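Local coordinates for protein short-chain dehydrogenase/reductase SDR (Paraburkholderia phymatum, PDB 5VA8) that binds NADP in a Rossmann fold and is probably an NADP(H)-dependent oxidoreductase of the short-chain dehydrogenase/reductase family, with its substrate not established, at residues A23-G28 with D195-A200; D66-A71 with L84-Q89. All blocks are in the same frame, centred on the assembly; numbering follows the deposited sequence.

Contact 1: residues A23-G28 with D195-A200; sequences ASKGLG and DTDRIA. With NAP (NADP nicotinamide-adenine-dinucleotide phosphate), chain E.
K25 and D197 meet on the outer side of the adenosine phosphate of NADP and join in a salt bridge, NZ to OD2 at 3.0 Å, whose hydrogen bond is weak in geometry. The two side chains meet at about a right angle: the lysine runs past the adenosine ribose, its CG 3.8 Å from NAP O3B, and a bend at chi3 (55°) carries the ammonium across to the carboxylate. Beneath this bridge the backbones come closest at G26 and T196, where the methyl CG2 of T196 sits 3.9 Å from the CA of G26 and also meets the end of L27. With chi1 at 71°, OG1 of T196 lies between its own backbone N and carbonyl carbon, and there it serves twice. It donates to NAP O2N at 2.5 Å, a short bond, and accepts from the N of R198, as the N-cap of helix 197-210. The other non-bridging oxygen of the same phosphate, O1N, takes a nearly straight bond from the backbone N of L27 (2.7 Å, 160°) near the N-terminal end of helix 26-37. S24 grips the adenosine ribose, its OG accepting from NAP O3B. Segment 23-28 is the glycine-rich turn of an SDR Rossmann fold; the backbone N of F194 and the side chain of R165 are also hydrogen-bonded to NADP. The CA of G26 lies 3.4 Å from NAP O1A, so the backbone itself packs against the phosphates. The nicotinamide phosphate is thus gripped by a backbone N-H on one side and the T196 hydroxyl on the other, and nearby helix dipoles may help stabilise its negative charge.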
# COMPACT_ATOMS: atom_id res chain seq x y z
N ALA A 23 -23.57 13.79 -13.57
CA ALA A 23 -24.16 12.49 -13.88
C ALA A 23 -25.11 12.54 -15.07
O ALA A 23 -25.95 11.64 -15.21
CB ALA A 23 -24.88 11.93 -12.65
N SER A 24 -25.00 13.53 -15.96
CA SER A 24 -25.77 13.43 -17.19
C SER A 24 -25.09 12.53 -18.21
O SER A 24 -25.75 12.09 -19.16
CB SER A 24 -26.03 14.82 -17.78
OG SER A 24 -24.86 15.40 -18.34
N LYS A 25 -23.80 12.23 -18.02
CA LYS A 25 -23.01 11.41 -18.93
C LYS A 25 -22.04 10.55 -18.13
O LYS A 25 -21.79 10.80 -16.95
CB LYS A 25 -22.20 12.27 -19.92
CG LYS A 25 -23.03 13.27 -20.70
CD LYS A 25 -22.15 14.34 -21.34
CE LYS A 25 -21.07 13.72 -22.20
NZ LYS A 25 -20.18 14.74 -22.84
N GLY A 26 -21.51 9.53 -18.80
CA GLY A 26 -20.30 8.85 -18.34
C GLY A 26 -20.50 8.04 -17.06
O GLY A 26 -21.55 7.44 -16.83
N LEU A 27 -19.45 8.04 -16.23
CA LEU A 27 -19.46 7.23 -15.01
C LEU A 27 -20.56 7.68 -14.06
O LEU A 27 -21.21 6.85 -13.41
CB LEU A 27 -18.11 7.30 -14.31
CG LEU A 27 -16.94 6.83 -15.15
CD1 LEU A 27 -15.66 6.94 -14.35
CD2 LEU A 27 -17.17 5.39 -15.62
N GLY A 28 -20.75 9.00 -13.92
CA GLY A 28 -21.81 9.47 -13.05
C GLY A 28 -23.18 9.00 -13.52
O GLY A 28 -24.00 8.54 -12.71
N ASP A 195 -14.71 3.77 -21.13
CA ASP A 195 -15.14 4.18 -22.47
C ASP A 195 -16.21 5.27 -22.37
O ASP A 195 -17.40 5.02 -22.52
CB ASP A 195 -15.65 2.96 -23.23
CG ASP A 195 -15.65 3.16 -24.71
OD1 ASP A 195 -15.21 4.23 -25.17
OD2 ASP A 195 -16.09 2.23 -25.42
N THR A 196 -15.76 6.49 -22.09
CA THR A 196 -16.65 7.66 -22.01
C THR A 196 -16.17 8.75 -22.96
O THR A 196 -15.13 8.63 -23.61
CB THR A 196 -16.70 8.25 -20.60
OG1 THR A 196 -15.45 8.88 -20.32
CG2 THR A 196 -16.99 7.17 -19.55
N ASP A 197 -16.93 9.84 -23.02
CA ASP A 197 -16.53 10.97 -23.84
C ASP A 197 -15.22 11.59 -23.38
O ASP A 197 -14.54 12.24 -24.18
CB ASP A 197 -17.62 12.05 -23.84
CG ASP A 197 -18.80 11.68 -24.71
OD1 ASP A 197 -18.75 10.66 -25.42
OD2 ASP A 197 -19.79 12.44 -24.68
N ARG A 198 -14.85 11.40 -22.11
CA ARG A 198 -13.62 12.00 -21.60
C ARG A 198 -12.39 11.46 -22.32
O ARG A 198 -11.47 12.21 -22.64
CB ARG A 198 -13.50 11.77 -20.09
N ILE A 199 -12.37 10.15 -22.59
CA ILE A 199 -11.18 9.58 -23.20
C ILE A 199 -11.16 9.75 -24.71
O ILE A 199 -10.10 9.59 -25.33
CB ILE A 199 -11.02 8.08 -22.87
CG1 ILE A 199 -12.01 7.24 -23.66
CG2 ILE A 199 -11.19 7.87 -21.37
CD1 ILE A 199 -11.73 5.76 -23.59
N ALA A 200 -12.29 10.07 -25.33
CA ALA A 200 -12.28 10.33 -26.77
C ALA A 200 -11.43 11.55 -27.08
O ALA A 200 -10.70 11.56 -28.08
CB ALA A 200 -13.71 10.50 -27.29
PA NAP E . -17.81 12.42 -18.87
O1A NAP E . -18.28 11.27 -19.67
O2A NAP E . -17.31 13.61 -19.66
O5B NAP E . -19.03 12.84 -17.92
C5B NAP E . -18.85 13.95 -17.02
C4B NAP E . -20.21 14.31 -16.50
O4B NAP E . -20.05 15.23 -15.40
C3B NAP E . -21.13 15.03 -17.49
O3B NAP E . -22.48 14.73 -17.19
C2B NAP E . -20.82 16.49 -17.20
O2B NAP E . -21.88 17.32 -17.73
C1B NAP E . -20.73 16.44 -15.67
N9A NAP E . -19.94 17.51 -15.07
C8A NAP E . -18.62 17.79 -15.30
N7A NAP E . -18.14 18.75 -14.54
C5A NAP E . -19.22 19.13 -13.77
C6A NAP E . -19.37 20.12 -12.77
N6A NAP E . -18.39 20.92 -12.37
N1A NAP E . -20.59 20.26 -12.20
C2A NAP E . -21.58 19.45 -12.61
N3A NAP E . -21.56 18.49 -13.53
C4A NAP E . -20.34 18.38 -14.08
O3 NAP E . -16.64 11.98 -17.88
PN NAP E . -16.31 10.61 -17.11
O1N NAP E . -17.57 10.01 -16.61
O2N NAP E . -15.42 9.81 -17.97
O5D NAP E . -15.45 11.19 -15.89
C5D NAP E . -16.04 11.42 -14.60
C4D NAP E . -14.90 11.68 -13.65
O4D NAP E . -14.09 10.48 -13.56
C3D NAP E . -13.94 12.81 -14.06
O3D NAP E . -13.44 13.49 -12.91
C2D NAP E . -12.81 12.04 -14.74
O2D NAP E . -11.56 12.73 -14.76
C1D NAP E . -12.76 10.82 -13.82
N1N NAP E . -12.09 9.64 -14.42
C2N NAP E . -12.44 9.21 -15.64
C3N NAP E . -11.86 8.08 -16.17
C7N NAP E . -12.18 7.49 -17.51
O7N NAP E . -11.33 6.77 -18.07
N7N NAP E . -13.30 7.87 -18.11
C4N NAP E . -10.97 7.36 -15.37
C5N NAP E . -10.61 7.84 -14.12
C6N NAP E . -11.17 9.00 -13.67
P2B NAP E . -21.67 18.90 -17.97
O1X NAP E . -21.58 19.52 -16.61
O2X NAP E . -20.39 19.08 -18.78
O3X NAP E . -22.93 19.31 -18.76

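Contact 2: residues D66-A71 with L84-Q89; sequences DVQAVA and LAACPQ
Strand 67-71 and the C-terminal end of helix 77-86 approach to 7.2 Å between the CA atoms of Q68 and A86, a beta-alpha packing of the Rossmann fold in which the helix, part of the beta-alpha-beta crossover from strand 67-71 to strand 92-95, lies against an edge strand of the parallel sheet within this chain. Q68 and V70, two residues apart on the strand, both point toward the helix. The side chain of Q68 is extended beyond CG (chi2 -175°) and spans the gap, so that its amide ends over the last helical carbonyl. NE2 donates to A86 O at 2.7 Å and 160°; the oxygen lies almost in the amide plane, yet the donor stands well above the plane of the carbonyl instead of on a lone pair. A86 O can only accept, which fixes NE2 and not OE1 on that side; the hydroxyl of T43, on the adjoining strand 41-46, is a second partner of NE2. V70 adds the apolar part: its CG2 packs on the methyl of A86, and V70 also touches T43 and V45. C87, where the chain leaves the helix, turns in beside T43 and L19. A water sits 2.7 Å from Q68 OE1 and 3.1 Å from A86 O, within hydrogen-bonding distance of both.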
# COMPACT_ATOMS: atom_id res chain seq x y z
N ASP A 66 -38.43 8.32 -8.85
CA ASP A 66 -38.40 9.77 -8.92
C ASP A 66 -37.02 10.24 -9.35
O ASP A 66 -36.02 9.87 -8.74
CB ASP A 66 -38.75 10.38 -7.56
CG ASP A 66 -40.19 10.12 -7.15
OD1 ASP A 66 -41.06 9.98 -8.05
OD2 ASP A 66 -40.46 10.06 -5.94
N VAL A 67 -36.97 11.08 -10.38
CA VAL A 67 -35.72 11.64 -10.86
C VAL A 67 -35.81 13.16 -10.81
O VAL A 67 -36.71 13.75 -11.42
CB VAL A 67 -35.38 11.17 -12.28
CG1 VAL A 67 -34.05 11.77 -12.73
CG2 VAL A 67 -35.33 9.65 -12.33
N GLN A 68 -34.88 13.77 -10.10
CA GLN A 68 -34.73 15.22 -10.09
C GLN A 68 -33.46 15.59 -10.85
O GLN A 68 -32.45 14.89 -10.77
CB GLN A 68 -34.65 15.76 -8.67
CG GLN A 68 -35.91 15.47 -7.90
CD GLN A 68 -35.91 16.09 -6.53
OE1 GLN A 68 -36.93 16.63 -6.09
NE2 GLN A 68 -34.78 16.02 -5.84
N ALA A 69 -33.54 16.67 -11.61
CA ALA A 69 -32.41 17.16 -12.38
C ALA A 69 -32.07 18.56 -11.87
O ALA A 69 -32.96 19.41 -11.79
CB ALA A 69 -32.72 17.20 -13.88
N VAL A 70 -30.81 18.77 -11.51
CA VAL A 70 -30.34 20.08 -11.07
C VAL A 70 -29.25 20.53 -12.03
O VAL A 70 -28.22 19.86 -12.15
CB VAL A 70 -29.79 20.04 -9.63
CG1 VAL A 70 -29.29 21.42 -9.22
CG2 VAL A 70 -30.85 19.55 -8.68
N ALA A 71 -29.48 21.67 -12.70
CA ALA A 71 -28.49 22.25 -13.61
C ALA A 71 -27.59 23.19 -12.81
O ALA A 71 -28.00 24.31 -12.48
CB ALA A 71 -29.18 22.97 -14.77
N LEU A 84 -28.43 20.47 -2.97
CA LEU A 84 -29.01 20.10 -1.68
C LEU A 84 -30.44 20.63 -1.52
O LEU A 84 -31.24 20.01 -0.82
CB LEU A 84 -28.12 20.59 -0.55
CG LEU A 84 -26.78 19.84 -0.55
CD1 LEU A 84 -25.76 20.55 0.32
CD2 LEU A 84 -26.98 18.40 -0.10
N ALA A 85 -30.78 21.76 -2.14
CA ALA A 85 -32.16 22.21 -2.08
C ALA A 85 -33.10 21.18 -2.72
O ALA A 85 -34.21 20.95 -2.22
CB ALA A 85 -32.31 23.57 -2.76
N ALA A 86 -32.66 20.56 -3.81
CA ALA A 86 -33.48 19.56 -4.48
C ALA A 86 -33.48 18.25 -3.71
O ALA A 86 -34.50 17.55 -3.67
CB ALA A 86 -32.97 19.33 -5.90
N CYS A 87 -32.35 17.90 -3.10
CA CYS A 87 -32.16 16.62 -2.41
C CYS A 87 -31.55 16.90 -1.05
O CYS A 87 -30.34 16.74 -0.86
CB CYS A 87 -31.25 15.70 -3.23
SG CYS A 87 -31.10 14.03 -2.55
N PRO A 88 -32.36 17.32 -0.07
CA PRO A 88 -31.78 17.85 1.17
C PRO A 88 -31.31 16.81 2.16
O PRO A 88 -30.47 17.13 3.01
CB PRO A 88 -32.92 18.68 1.76
CG PRO A 88 -34.15 18.08 1.21
CD PRO A 88 -33.80 17.58 -0.17
N GLN A 89 -31.81 15.57 2.07
CA GLN A 89 -31.48 14.53 3.05
C GLN A 89 -31.19 13.22 2.33
O GLN A 89 -31.89 12.22 2.53
CB GLN A 89 -32.61 14.37 4.06
CG GLN A 89 -32.79 15.60 4.95
CD GLN A 89 -31.65 15.74 5.94
OE1 GLN A 89 -31.01 14.76 6.31
NE2 GLN A 89 -31.39 16.97 6.38
O HOH W 1 -37.34 18.58 -4.31

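Both contacts lie in the same Rossmann fold, at different places around its sheet. Contact 1 closes over the cofactor, joining the glycine-rich turn that follows strand 17-20 to the start of helix 197-210, whereas contact 2 packs a helix on an edge strand of the sheet. Their centres are 21 Å apart and their nearest atoms about 8 Å, so they do not touch. Strand 41-46 lies between them: A23 and S24 rest on I44 and A46, and the backbones of Q68 and V70 pair with the same strand. The side chain of V70 is about 9 Å from NADP, while that of T196 touches it and lies about 7 Å from the bound phosphanetriyltripropanoic acid.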